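Local coordinates for protein Alpha/beta fold hydrolase (Pseudomonas aeruginosa, PDB 6I8W) that hydrolyses membrane phospholipids as a membrane-bound phospholipase A of the alpha/beta hydrolase fold, and is probably also active as a lipase or esterase, at residues 69-74 with 183-188; 141-146 with 155-160; 190-195 with 209-214; 252-257 with 267-272. All coordinates share one frame; numbering follows the deposited sequence.

Contact 1: residues 69-74 with 183-188. With MYR (myristic acid), chain C.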
loop_
_atom_site.group_PDB
_atom_site.type_symbol
_atom_site.label_atom_id
_atom_site.label_comp_id
_atom_site.label_asym_id
_atom_site.label_seq_id
_atom_site.Cartn_x
_atom_site.Cartn_y
_atom_site.Cartn_z
ATOM N N HIS A 69 -1.523 -1.506 -1.886
ATOM C CA HIS A 69 -0.888 -0.536 -0.996
ATOM C C HIS A 69 -1.661 0.798 -0.922
ATOM O O HIS A 69 -2.586 1.054 -1.709
ATOM C CB HIS A 69 0.536 -0.276 -1.486
ATOM C CG HIS A 69 0.568 0.408 -2.816
ATOM N ND1 HIS A 69 0.323 1.760 -2.953
ATOM C CD2 HIS A 69 0.742 -0.072 -4.073
ATOM C CE1 HIS A 69 0.377 2.092 -4.233
ATOM N NE2 HIS A 69 0.632 0.998 -4.939
ATOM N N GLY A 70 -1.236 1.672 -0.013
ATOM C CA GLY A 70 -1.902 2.945 0.171
ATOM C C GLY A 70 -1.195 4.113 -0.495
ATOM O O GLY A 70 -0.297 3.927 -1.309
ATOM N N PHE A 71 -1.626 5.322 -0.150
ATOM C CA PHE A 71 -1.127 6.540 -0.772
ATOM C C PHE A 71 0.379 6.710 -0.561
ATOM O O PHE A 71 0.869 6.580 0.553
ATOM C CB PHE A 71 -1.864 7.764 -0.221
ATOM C CG PHE A 71 -1.300 9.068 -0.709
ATOM C CD1 PHE A 71 -1.641 9.561 -1.960
ATOM C CD2 PHE A 71 -0.397 9.783 0.064
ATOM C CE1 PHE A 71 -1.115 10.758 -2.425
ATOM C CE2 PHE A 71 0.146 10.971 -0.388
ATOM C CZ PHE A 71 -0.216 11.470 -1.637
ATOM N N GLY A 72 1.103 6.978 -1.639
ATOM C CA GLY A 72 2.524 7.247 -1.544
ATOM C C GLY A 72 3.365 6.007 -1.314
ATOM O O GLY A 72 4.593 6.097 -1.311
ATOM N N ALA A 73 2.711 4.858 -1.128
ATOM C CA ALA A 73 3.405 3.594 -0.870
ATOM C C ALA A 73 3.603 2.784 -2.155
ATOM O O ALA A 73 3.430 3.296 -3.259
ATOM C CB ALA A 73 2.612 2.745 0.191
ATOM N N ASP A 74 3.965 1.512 -2.013
ATOM C CA ASP A 74 4.138 0.638 -3.171
ATOM C C ASP A 74 4.044 -0.823 -2.735
ATOM O O ASP A 74 3.798 -1.119 -1.564
ATOM C CB ASP A 74 5.473 0.905 -3.899
ATOM C CG ASP A 74 6.704 0.726 -2.998
ATOM O OD1 ASP A 74 6.758 -0.224 -2.198
ATOM O OD2 ASP A 74 7.642 1.530 -3.116
ATOM N N PRO A 183 1.627 15.293 6.389
ATOM C CA PRO A 183 2.826 14.487 6.616
ATOM C C PRO A 183 3.032 13.431 5.529
ATOM O O PRO A 183 4.144 12.927 5.395
ATOM C CB PRO A 183 2.557 13.828 7.977
ATOM C CG PRO A 183 1.557 14.720 8.635
ATOM C CD PRO A 183 0.698 15.235 7.528
ATOM N N LEU A 184 1.988 13.113 4.765
ATOM C CA LEU A 184 2.093 12.043 3.769
ATOM C C LEU A 184 2.801 12.512 2.504
ATOM O O LEU A 184 3.190 11.699 1.671
ATOM C CB LEU A 184 0.711 11.483 3.416
ATOM C CG LEU A 184 -0.137 10.932 4.575
ATOM C CD1 LEU A 184 -1.425 10.299 4.052
ATOM C CD2 LEU A 184 0.635 9.940 5.424
ATOM N N VAL A 185 2.962 13.825 2.360
ATOM C CA VAL A 185 3.691 14.385 1.234
ATOM C C VAL A 185 5.005 14.959 1.754
ATOM O O VAL A 185 5.019 15.943 2.484
ATOM C CB VAL A 185 2.886 15.488 0.506
ATOM C CG1 VAL A 185 3.727 16.094 -0.593
ATOM C CG2 VAL A 185 1.600 14.912 -0.082
ATOM N N VAL A 186 6.107 14.323 1.380
ATOM C CA VAL A 186 7.420 14.632 1.933
ATOM C C VAL A 186 8.150 15.650 1.052
ATOM O O VAL A 186 8.704 15.289 0.013
ATOM C CB VAL A 186 8.258 13.344 2.076
ATOM C CG1 VAL A 186 9.591 13.635 2.719
ATOM C CG2 VAL A 186 7.488 12.309 2.894
ATOM N N ARG A 187 8.141 16.917 1.472
ATOM C CA ARG A 187 8.709 18.014 0.677
ATOM C C ARG A 187 10.220 18.165 0.851
ATOM O O ARG A 187 10.938 18.529 -0.088
ATOM C CB ARG A 187 8.039 19.341 1.046
ATOM C CG ARG A 187 6.526 19.325 0.976
ATOM C CD ARG A 187 6.044 19.336 -0.451
ATOM N NE ARG A 187 4.613 19.604 -0.538
ATOM C CZ ARG A 187 3.976 19.859 -1.678
ATOM N NH1 ARG A 187 4.650 19.885 -2.824
ATOM N NH2 ARG A 187 2.669 20.092 -1.673
ATOM N N GLN A 188 10.682 17.919 2.072
ATOM C CA GLN A 188 12.087 18.057 2.441
ATOM C C GLN A 188 12.598 16.761 3.046
ATOM O O GLN A 188 11.824 16.021 3.644
ATOM C CB GLN A 188 12.276 19.215 3.425
ATOM C CG GLN A 188 11.786 20.558 2.942
ATOM C CD GLN A 188 12.824 21.255 2.088
ATOM O OE1 GLN A 188 12.983 20.949 0.905
ATOM N NE2 GLN A 188 13.555 22.182 2.696
HETATM C C1 MYR C . 0.717 4.917 3.792
HETATM O O1 MYR C . 0.103 3.862 3.511
HETATM O O2 MYR C . 0.144 6.028 3.860
HETATM C C2 MYR C . 2.190 4.835 4.148
HETATM C C3 MYR C . 2.679 3.392 4.026
HETATM C C4 MYR C . 4.040 3.201 4.690
HETATM C C5 MYR C . 5.145 3.938 3.949
HETATM C C6 MYR C . 6.501 3.520 4.503
HETATM C C7 MYR C . 7.358 2.828 3.447
HETATM C C8 MYR C . 8.097 1.633 4.044
HETATM C C9 MYR C . 9.526 1.514 3.515
HETATM C C10 MYR C . 9.658 0.330 2.567
HETATM C C11 MYR C . 11.116 -0.013 2.278
HETATM C C12 MYR C . 11.218 -0.911 1.050
HETATM C C13 MYR C . 12.430 -1.825 1.146
HETATM C C14 MYR C . 12.078 -3.211 0.655
#
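Phe-71, in a turn braced by the side chain of His-69, meets Leu-184 and Val-185. The imidazole of His-69 turns back on its own chain: ND1 gives a nearly straight hydrogen bond (160°) to Gly-70 O at 2.8 Å, with the oxygen lying in the ring plane. Gly-70 O also accepts from Ala-73 N, at 3.2 Å, and so closes a type II beta turn from Gly-70 to Ala-73. Phe-71, with CG anti to the backbone N (chi1 174°), throws its ring out of this turn, and one edge meets the second segment. Phe-71 CE2 comes 3.7 Å from Leu-184 O and 3.9 Å from Leu-184 CB, while Phe-71 CZ faces Val-185 CG2 at 4.2 Å. Gly-72 takes the positive phi that the turn requires. Ala-73 CB packs 3.9 Å from C3 of the myristic acid, whose O2 lies 3.4 Å from Phe-71 O. The segment matches the His-Gly motif that helps form the oxyanion hole in this family and probably does so here; the fatty-acid carboxylate beside it is consistent with this. His-69 NE2 bonds to Leu-96 N, helix 208-234 covers Phe-71 through Asn-225, Leu-232 and an edge-to-face pair with Phe-229, and helix 191-199 backs Leu-184 through Leu-195.

Contact 2: residues 141-146 with 155-160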
loop_
_atom_site.group_PDB
_atom_site.type_symbol
_atom_site.label_atom_id
_atom_site.label_comp_id
_atom_site.label_asym_id
_atom_site.label_seq_id
_atom_site.Cartn_x
_atom_site.Cartn_y
_atom_site.Cartn_z
ATOM N N HIS A 141 -9.583 1.665 0.426
ATOM C CA HIS A 141 -10.685 2.430 -0.159
ATOM C C HIS A 141 -11.008 1.855 -1.547
ATOM O O HIS A 141 -12.165 1.582 -1.878
ATOM C CB HIS A 141 -10.314 3.918 -0.241
ATOM C CG HIS A 141 -11.473 4.829 -0.520
ATOM N ND1 HIS A 141 -11.363 6.204 -0.485
ATOM C CD2 HIS A 141 -12.764 4.563 -0.827
ATOM C CE1 HIS A 141 -12.539 6.746 -0.761
ATOM N NE2 HIS A 141 -13.404 5.773 -0.977
ATOM N N ILE A 142 -9.956 1.652 -2.333
ATOM C CA ILE A 142 -10.038 1.049 -3.663
ATOM C C ILE A 142 -10.558 -0.404 -3.628
ATOM O O ILE A 142 -11.409 -0.788 -4.430
ATOM C CB ILE A 142 -8.643 1.078 -4.335
ATOM C CG1 ILE A 142 -8.254 2.525 -4.698
ATOM C CG2 ILE A 142 -8.592 0.151 -5.551
ATOM C CD1 ILE A 142 -6.740 2.699 -4.950
ATOM N N ALA A 143 -10.035 -1.208 -2.705
ATOM C CA ALA A 143 -10.460 -2.607 -2.581
ATOM C C ALA A 143 -11.946 -2.711 -2.250
ATOM O O ALA A 143 -12.647 -3.582 -2.756
ATOM C CB ALA A 143 -9.656 -3.322 -1.510
ATOM N N ALA A 144 -12.421 -1.840 -1.370
ATOM C CA ALA A 144 -13.834 -1.877 -1.005
ATOM C C ALA A 144 -14.714 -1.605 -2.228
ATOM O O ALA A 144 -15.737 -2.261 -2.410
ATOM C CB ALA A 144 -14.133 -0.877 0.103
ATOM N N LEU A 145 -14.306 -0.667 -3.082
ATOM C CA LEU A 145 -15.109 -0.352 -4.271
ATOM C C LEU A 145 -15.100 -1.502 -5.279
ATOM O O LEU A 145 -16.114 -1.791 -5.907
ATOM C CB LEU A 145 -14.628 0.936 -4.943
ATOM C CG LEU A 145 -14.924 2.210 -4.158
ATOM C CD1 LEU A 145 -14.293 3.411 -4.859
ATOM C CD2 LEU A 145 -16.432 2.401 -3.962
ATOM N N TYR A 146 -13.950 -2.145 -5.436
ATOM C CA TYR A 146 -13.847 -3.336 -6.272
ATOM C C TYR A 146 -14.858 -4.386 -5.787
ATOM O O TYR A 146 -15.641 -4.922 -6.581
ATOM C CB TYR A 146 -12.401 -3.867 -6.224
ATOM C CG TYR A 146 -12.013 -5.003 -7.164
ATOM C CD1 TYR A 146 -12.957 -5.758 -7.845
ATOM C CD2 TYR A 146 -10.675 -5.338 -7.333
ATOM C CE1 TYR A 146 -12.574 -6.805 -8.684
ATOM C CE2 TYR A 146 -10.287 -6.370 -8.168
ATOM C CZ TYR A 146 -11.236 -7.105 -8.833
ATOM O OH TYR A 146 -10.830 -8.134 -9.658
ATOM N N LEU A 155 -13.769 -13.149 -3.211
ATOM C CA LEU A 155 -14.006 -14.210 -2.240
ATOM C C LEU A 155 -13.959 -13.695 -0.804
ATOM O O LEU A 155 -14.633 -14.224 0.073
ATOM C CB LEU A 155 -12.983 -15.329 -2.424
ATOM C CG LEU A 155 -12.951 -15.970 -3.805
ATOM C CD1 LEU A 155 -11.731 -16.866 -3.921
ATOM C CD2 LEU A 155 -14.243 -16.751 -4.083
ATOM N N SER A 156 -13.126 -12.694 -0.553
ATOM C CA SER A 156 -13.104 -12.042 0.751
ATOM C C SER A 156 -12.415 -10.699 0.610
ATOM O O SER A 156 -11.705 -10.452 -0.364
ATOM C CB SER A 156 -12.395 -12.895 1.810
ATOM O OG SER A 156 -10.981 -12.874 1.633
ATOM N N LEU A 157 -12.627 -9.841 1.600
ATOM C CA LEU A 157 -12.104 -8.485 1.580
ATOM C C LEU A 157 -11.499 -8.169 2.935
ATOM O O LEU A 157 -12.114 -8.414 3.967
ATOM C CB LEU A 157 -13.217 -7.497 1.251
ATOM C CG LEU A 157 -12.892 -6.010 1.405
ATOM C CD1 LEU A 157 -11.840 -5.587 0.371
ATOM C CD2 LEU A 157 -14.177 -5.191 1.256
ATOM N N ALA A 158 -10.283 -7.645 2.936
ATOM C CA ALA A 158 -9.652 -7.213 4.170
ATOM C C ALA A 158 -9.327 -5.739 4.023
ATOM O O ALA A 158 -8.584 -5.329 3.120
ATOM C CB ALA A 158 -8.378 -8.038 4.479
ATOM N N LEU A 159 -9.907 -4.951 4.910
ATOM C CA LEU A 159 -9.707 -3.514 4.914
ATOM C C LEU A 159 -8.781 -3.216 6.068
ATOM O O LEU A 159 -9.160 -3.335 7.224
ATOM C CB LEU A 159 -11.045 -2.774 5.048
ATOM C CG LEU A 159 -12.007 -3.028 3.888
ATOM C CD1 LEU A 159 -13.371 -2.345 4.119
ATOM C CD2 LEU A 159 -11.371 -2.532 2.580
ATOM N N ILE A 160 -7.545 -2.868 5.744
ATOM C CA ILE A 160 -6.546 -2.645 6.767
ATOM C C ILE A 160 -6.341 -1.144 6.923
ATOM O O ILE A 160 -5.631 -0.531 6.122
ATOM C CB ILE A 160 -5.224 -3.366 6.400
ATOM C CG1 ILE A 160 -5.499 -4.878 6.249
ATOM C CG2 ILE A 160 -4.130 -3.093 7.456
ATOM C CD1 ILE A 160 -4.315 -5.697 5.740
#
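Ala-144 and Leu-157 mark the closest backbone approach, their CA atoms 7.3 Å apart, where helix 138-149 runs over strand 154-160. The axes of segments 141-146 and 156-160 pass within 8.4 Å and point in nearly opposite directions, at 157°. Small residues on the helix and branched ones on the strand fill that gap. Leu-157 stands up from the sheet with CG anti to the backbone N (chi1 171°) and spreads its two methyls under the helix: CD1 meets Ala-143 CB at 3.7 Å and also lies 3.8 Å from Ala-143 O, while CD2 comes 4.0 Å from Ala-144 CA. The arrangement is the helix-on-sheet packing of a beta-alpha-beta crossover, in which strand 131-136 leads through helix 138-149 into its parallel neighbour 154-160. The turn between strand 131-136 and this helix has the GxSxG pattern of a nucleophile elbow (Gly-135, Ser-137, Gly-139), which Ala-143 touches; it probably serves as such. Leu-159, two residues further along the strand, has the other chi1 setting: CG lies anti to the carbonyl carbon (chi1 -62°), which brings Leu-159 CD2 to 4.1 Å from Ala-144 CB. Below the helix, Leu-157 also packs on Leu-133, and both leucines touch Thr-250 of the next strand; on another side Leu-239 covers Ala-144.

Contact 3: residues 190-195 with 209-214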
loop_
_atom_site.group_PDB
_atom_site.type_symbol
_atom_site.label_atom_id
_atom_site.label_comp_id
_atom_site.label_asym_id
_atom_site.label_seq_id
_atom_site.Cartn_x
_atom_site.Cartn_y
_atom_site.Cartn_z
ATOM N N GLU A 190 14.148 15.979 5.661
ATOM C CA GLU A 190 13.917 15.770 7.093
ATOM C C GLU A 190 12.458 15.383 7.374
ATOM O O GLU A 190 12.133 14.887 8.461
ATOM C CB GLU A 190 14.240 17.025 7.908
ATOM C CG GLU A 190 13.191 18.121 7.771
ATOM C CD GLU A 190 13.436 19.095 6.639
ATOM O OE1 GLU A 190 14.329 18.844 5.806
ATOM O OE2 GLU A 190 12.697 20.103 6.566
ATOM N N ASP A 191 11.573 15.604 6.403
ATOM C CA ASP A 191 10.159 15.275 6.607
ATOM C C ASP A 191 9.911 13.783 6.431
ATOM O O ASP A 191 8.822 13.291 6.730
ATOM C CB ASP A 191 9.259 16.059 5.644
ATOM C CG ASP A 191 9.125 17.534 6.024
ATOM O OD1 ASP A 191 9.648 17.932 7.089
ATOM O OD2 ASP A 191 8.488 18.291 5.251
ATOM N N PHE A 192 10.908 13.051 5.943
ATOM C CA PHE A 192 10.704 11.623 5.758
ATOM C C PHE A 192 10.680 10.925 7.112
ATOM O O PHE A 192 9.822 10.085 7.346
ATOM C CB PHE A 192 11.767 10.994 4.857
ATOM C CG PHE A 192 11.501 9.535 4.562
ATOM C CD1 PHE A 192 10.400 9.161 3.808
ATOM C CD2 PHE A 192 12.332 8.544 5.064
ATOM C CE1 PHE A 192 10.127 7.811 3.546
ATOM C CE2 PHE A 192 12.079 7.199 4.803
ATOM C CZ PHE A 192 10.966 6.830 4.047
ATOM N N GLN A 193 11.601 11.278 8.009
ATOM C CA GLN A 193 11.566 10.708 9.359
ATOM C C GLN A 193 10.260 11.081 10.037
ATOM O O GLN A 193 9.718 10.304 10.814
ATOM C CB GLN A 193 12.742 11.184 10.225
ATOM C CG GLN A 193 12.761 10.512 11.623
ATOM C CD GLN A 193 12.905 9.000 11.548
ATOM O OE1 GLN A 193 13.873 8.500 10.991
ATOM N NE2 GLN A 193 11.942 8.265 12.108
ATOM N N LYS A 194 9.754 12.271 9.722
ATOM C CA LYS A 194 8.485 12.730 10.267
ATOM C C LYS A 194 7.335 11.838 9.797
ATOM O O LYS A 194 6.426 11.517 10.573
ATOM C CB LYS A 194 8.235 14.185 9.866
ATOM C CG LYS A 194 6.924 14.756 10.359
ATOM N N LEU A 195 7.385 11.425 8.534
ATOM C CA LEU A 195 6.373 10.526 7.980
ATOM C C LEU A 195 6.395 9.174 8.700
ATOM O O LEU A 195 5.346 8.652 9.085
ATOM C CB LEU A 195 6.576 10.335 6.470
ATOM C CG LEU A 195 5.704 9.273 5.784
ATOM C CD1 LEU A 195 4.237 9.468 6.121
ATOM C CD2 LEU A 195 5.895 9.335 4.277
ATOM N N PRO A 209 21.810 4.689 5.777
ATOM C CA PRO A 209 21.950 4.968 4.343
ATOM C C PRO A 209 20.686 4.631 3.545
ATOM O O PRO A 209 20.331 5.372 2.638
ATOM C CB PRO A 209 23.128 4.080 3.928
ATOM C CG PRO A 209 23.924 3.885 5.197
ATOM C CD PRO A 209 22.876 3.789 6.263
ATOM N N LEU A 210 20.010 3.538 3.883
ATOM C CA LEU A 210 18.783 3.183 3.185
ATOM C C LEU A 210 17.692 4.219 3.446
ATOM O O LEU A 210 16.961 4.607 2.536
ATOM C CB LEU A 210 18.290 1.793 3.603
ATOM C CG LEU A 210 16.964 1.376 2.948
ATOM C CD1 LEU A 210 17.066 1.402 1.435
ATOM C CD2 LEU A 210 16.551 -0.003 3.427
ATOM N N LYS A 211 17.596 4.673 4.689
ATOM C CA LYS A 211 16.602 5.673 5.059
ATOM C C LYS A 211 16.758 6.971 4.265
ATOM O O LYS A 211 15.783 7.510 3.773
ATOM C CB LYS A 211 16.696 5.982 6.552
ATOM C CG LYS A 211 15.773 7.103 6.999
ATOM C CD LYS A 211 16.098 7.504 8.426
ATOM C CE LYS A 211 15.770 8.966 8.671
ATOM N NZ LYS A 211 16.151 9.403 10.051
ATOM N N ARG A 212 17.987 7.458 4.141
ATOM C CA ARG A 212 18.234 8.691 3.402
ATOM C C ARG A 212 17.812 8.586 1.933
ATOM O O ARG A 212 17.257 9.529 1.367
ATOM C CB ARG A 212 19.712 9.086 3.500
ATOM C CG ARG A 212 20.049 9.790 4.804
ATOM C CD ARG A 212 21.475 10.331 4.827
ATOM N NE ARG A 212 22.387 9.447 5.550
ATOM C CZ ARG A 212 23.291 8.666 4.967
ATOM N NH1 ARG A 212 23.413 8.660 3.644
ATOM N NH2 ARG A 212 24.077 7.896 5.708
ATOM N N TYR A 213 18.088 7.449 1.307
ATOM C CA TYR A 213 17.707 7.267 -0.092
ATOM C C TYR A 213 16.195 7.195 -0.223
ATOM O O TYR A 213 15.626 7.770 -1.146
ATOM C CB TYR A 213 18.381 6.037 -0.686
ATOM C CG TYR A 213 18.124 5.817 -2.161
ATOM C CD1 TYR A 213 18.474 6.789 -3.102
ATOM C CD2 TYR A 213 17.657 4.602 -2.626
ATOM C CE1 TYR A 213 18.289 6.574 -4.459
ATOM C CE2 TYR A 213 17.473 4.376 -3.975
ATOM C CZ TYR A 213 17.785 5.362 -4.885
ATOM O OH TYR A 213 17.600 5.112 -6.218
ATOM N N LEU A 214 15.539 6.476 0.682
ATOM C CA LEU A 214 14.073 6.415 0.661
ATOM C C LEU A 214 13.501 7.832 0.790
ATOM O O LEU A 214 12.543 8.190 0.098
ATOM C CB LEU A 214 13.536 5.525 1.782
ATOM C CG LEU A 214 13.856 4.038 1.622
ATOM C CD1 LEU A 214 13.367 3.243 2.826
ATOM C CD2 LEU A 214 13.263 3.503 0.320
#
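Lys-211 and Gln-193 make the polar half of this contact: Lys-211 NZ donates to Gln-193 OE1 over a short 2.6 Å, in the amide's carbonyl plane and on a lone pair, with a C=O...donor angle of 135°. The two side chains meet at about a right angle. Lys-211 reaches across fully extended, whereas Gln-193 is bent at its second torsion (chi2 61°), which turns the oxygen toward the lysine. Beneath them Phe-192 forms the apolar half. Phe-192 CE2 and CZ both lie 3.7 Å from Leu-214 CB, Leu-214 C sits 4.2 Å above the ring plane over its centre, and Lys-211 O approaches Phe-192 CD2 obliquely at 3.8 Å. Behind these side chains, the axes of the helical segments 191-195 and 209-214 cross almost perpendicularly, at 102°, and pass 10.1 Å apart. The other end of the Gln-193 amide is held too, NE2 bonding to Asp-197 OD1 and Gln-203 OE1. Leu-214 touches the bound myristic acid, and Leu-210 and Tyr-213 pack on the long N-terminal helix 3-38. Both helices follow strand 154-160 and precede strand 250-255, where alpha/beta hydrolases commonly carry a lid. With OE1 accepting from the lysine ammonium and NE2 spent on two acceptors, the amide is fixed against flipping, and the ammonium and the Asp-197 carboxylate at its two ends would probably polarise it.

Contact 4: residues 252-257 with 267-272. With CO2 (carbon dioxide), chain G.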
loop_
_atom_site.group_PDB
_atom_site.type_symbol
_atom_site.label_atom_id
_atom_site.label_comp_id
_atom_site.label_asym_id
_atom_site.label_seq_id
_atom_site.Cartn_x
_atom_site.Cartn_y
_atom_site.Cartn_z
ATOM N N LEU A 252 -12.281 -6.091 9.005
ATOM C CA LEU A 252 -11.900 -4.731 9.377
ATOM C C LEU A 252 -10.746 -4.836 10.355
ATOM O O LEU A 252 -10.938 -5.309 11.474
ATOM C CB LEU A 252 -13.085 -3.978 10.020
ATOM C CG LEU A 252 -14.373 -4.010 9.209
ATOM C CD1 LEU A 252 -15.512 -3.277 9.926
ATOM C CD2 LEU A 252 -14.115 -3.411 7.809
ATOM N N LEU A 253 -9.547 -4.429 9.944
ATOM C CA LEU A 253 -8.390 -4.544 10.837
ATOM C C LEU A 253 -7.728 -3.182 11.019
ATOM O O LEU A 253 -7.445 -2.492 10.031
ATOM C CB LEU A 253 -7.379 -5.570 10.294
ATOM C CG LEU A 253 -6.166 -5.915 11.176
ATOM C CD1 LEU A 253 -5.691 -7.365 10.990
ATOM C CD2 LEU A 253 -4.997 -4.933 10.910
ATOM N N TRP A 254 -7.466 -2.811 12.275
ATOM C CA TRP A 254 -6.927 -1.487 12.593
ATOM C C TRP A 254 -5.773 -1.568 13.573
ATOM O O TRP A 254 -5.726 -2.477 14.402
ATOM C CB TRP A 254 -8.015 -0.583 13.196
ATOM C CG TRP A 254 -8.173 0.736 12.468
ATOM C CD1 TRP A 254 -7.617 1.942 12.811
ATOM C CD2 TRP A 254 -8.939 0.972 11.281
ATOM N NE1 TRP A 254 -7.988 2.909 11.902
ATOM C CE2 TRP A 254 -8.795 2.338 10.952
ATOM C CE3 TRP A 254 -9.724 0.159 10.457
ATOM C CZ2 TRP A 254 -9.414 2.908 9.840
ATOM C CZ3 TRP A 254 -10.335 0.726 9.348
ATOM C CH2 TRP A 254 -10.176 2.088 9.051
ATOM N N GLY A 255 -4.842 -0.623 13.465
ATOM C CA GLY A 255 -3.932 -0.323 14.560
ATOM C C GLY A 255 -4.648 0.667 15.459
ATOM O O GLY A 255 -5.120 1.686 14.971
ATOM N N ASP A 256 -4.742 0.386 16.758
ATOM C CA ASP A 256 -5.557 1.225 17.634
ATOM C C ASP A 256 -5.071 2.679 17.673
ATOM O O ASP A 256 -5.879 3.596 17.817
ATOM C CB ASP A 256 -5.605 0.649 19.064
ATOM C CG ASP A 256 -4.228 0.587 19.739
ATOM O OD1 ASP A 256 -3.197 0.697 19.042
ATOM O OD2 ASP A 256 -4.172 0.389 20.978
ATOM N N ARG A 257 -3.773 2.900 17.486
ATOM C CA ARG A 257 -3.223 4.257 17.608
ATOM C C ARG A 257 -2.926 4.901 16.247
ATOM O O ARG A 257 -2.100 5.816 16.148
ATOM C CB ARG A 257 -1.960 4.225 18.467
ATOM C CG ARG A 257 -2.221 3.719 19.897
ATOM C CD ARG A 257 -0.973 3.791 20.761
ATOM N NE ARG A 257 -0.543 5.169 20.996
ATOM C CZ ARG A 257 0.581 5.497 21.624
ATOM N NH1 ARG A 257 1.388 4.543 22.078
ATOM N NH2 ARG A 257 0.902 6.771 21.805
ATOM N N GLU A 267 -16.634 1.537 13.705
ATOM C CA GLU A 267 -18.018 1.680 14.161
ATOM C C GLU A 267 -18.931 2.191 13.044
ATOM O O GLU A 267 -20.118 1.900 13.030
ATOM C CB GLU A 267 -18.096 2.603 15.384
ATOM C CG GLU A 267 -17.075 2.288 16.478
ATOM C CD GLU A 267 -17.227 0.880 17.054
ATOM O OE1 GLU A 267 -18.340 0.311 16.996
ATOM O OE2 GLU A 267 -16.228 0.339 17.574
ATOM N N VAL A 268 -18.375 2.940 12.098
ATOM C CA VAL A 268 -19.156 3.371 10.944
ATOM C C VAL A 268 -19.425 2.172 10.030
ATOM O O VAL A 268 -20.537 1.985 9.558
ATOM C CB VAL A 268 -18.439 4.478 10.144
ATOM C CG1 VAL A 268 -19.141 4.729 8.812
ATOM C CG2 VAL A 268 -18.350 5.760 10.966
ATOM N N MET A 269 -18.403 1.353 9.798
ATOM C CA MET A 269 -18.478 0.312 8.778
ATOM C C MET A 269 -19.184 -0.963 9.217
ATOM O O MET A 269 -19.827 -1.642 8.413
ATOM C CB MET A 269 -17.065 -0.035 8.300
ATOM C CG MET A 269 -16.401 1.107 7.546
ATOM S SD MET A 269 -14.813 0.581 6.869
ATOM C CE MET A 269 -13.821 0.469 8.355
ATOM N N ARG A 270 -18.999 -1.322 10.479
ATOM C CA ARG A 270 -19.518 -2.584 10.989
ATOM C C ARG A 270 -21.034 -2.776 10.736
ATOM O O ARG A 270 -21.413 -3.788 10.144
ATOM C CB ARG A 270 -19.172 -2.700 12.471
ATOM C CG ARG A 270 -19.211 -4.078 13.017
ATOM C CD ARG A 270 -18.555 -4.080 14.379
ATOM N NE ARG A 270 -19.234 -4.992 15.281
ATOM C CZ ARG A 270 -19.277 -4.838 16.597
ATOM N NH1 ARG A 270 -18.679 -3.797 17.171
ATOM N NH2 ARG A 270 -19.925 -5.722 17.336
ATOM N N PRO A 271 -21.894 -1.802 11.133
ATOM C CA PRO A 271 -23.340 -1.938 10.872
ATOM C C PRO A 271 -23.709 -1.995 9.391
ATOM O O PRO A 271 -24.814 -2.418 9.052
ATOM C CB PRO A 271 -23.945 -0.660 11.479
ATOM C CG PRO A 271 -22.917 -0.110 12.371
ATOM C CD PRO A 271 -21.596 -0.515 11.787
ATOM N N LEU A 272 -22.821 -1.508 8.529
ATOM C CA LEU A 272 -23.135 -1.372 7.109
ATOM C C LEU A 272 -22.721 -2.599 6.301
ATOM O O LEU A 272 -23.083 -2.716 5.133
ATOM C CB LEU A 272 -22.467 -0.110 6.532
ATOM C CG LEU A 272 -22.810 1.233 7.190
ATOM C CD1 LEU A 272 -21.952 2.346 6.612
ATOM C CD2 LEU A 272 -24.294 1.573 7.030
HETATM C C CO2 G . -26.282 -4.780 6.343
HETATM O O1 CO2 G . -26.364 -5.727 6.958
HETATM O O2 CO2 G . -26.202 -3.831 5.730
#
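Leu-252 and Arg-270 bring the two backbones closest, 8.1 Å between CA atoms, where strand 250-255 packs against residues 269 and 270 in the beta-alpha-beta unit that runs through helix 265-269 into strand 276-281. Met-269 and Leu-252 share most of the contact. The methionine chain bends at the last torsion (chi3 -72°), so that Met-269 CE reaches 3.6 Å from Trp-254 CZ3 and 3.9 Å from Leu-252 CD2; the methyl approaches the indole obliquely, and the side chains of Met-269 and Trp-254 lie at about a right angle. The other methyl of Leu-252, CD1, rests 3.9 Å from Met-269 CB and 4.0 Å from Arg-270 N. Further along, Leu-272 O lies 3.4 Å from O2 of a bound carbon dioxide. Trp-254 NE1 bonds to Leu-261 O, which helps to fix the indole. The cross-contact is apolar; Trp-254 NE1 and Met-269 SD find their polar partners elsewhere, so the packing rests on van der Waals contact and burial.

In the fold
Contacts 2 and 4 share the central sheet: their centres lie 13 Å apart, strands 154-160 and 250-255 are parallel neighbours, and Leu-159 O probably accepts a bond from Leu-253 N at 3.0 Å. They pack helices 138-149 and 265-269 on the hydrolase core. Contacts 1 and 3, with centres 11 Å apart, touch each other opposite contact 2 across the chain's centre; the centres of contacts 2 and 3 lie 30 Å apart. Along the chain, contact 2 falls between the segments of contact 1; contacts 3 and 4 follow. Contact 1 joins the loop after strand 64-68, probably near the active site, to the loop before helix 191-199, which contact 3 joins to helix 208-234 beside the fatty acid.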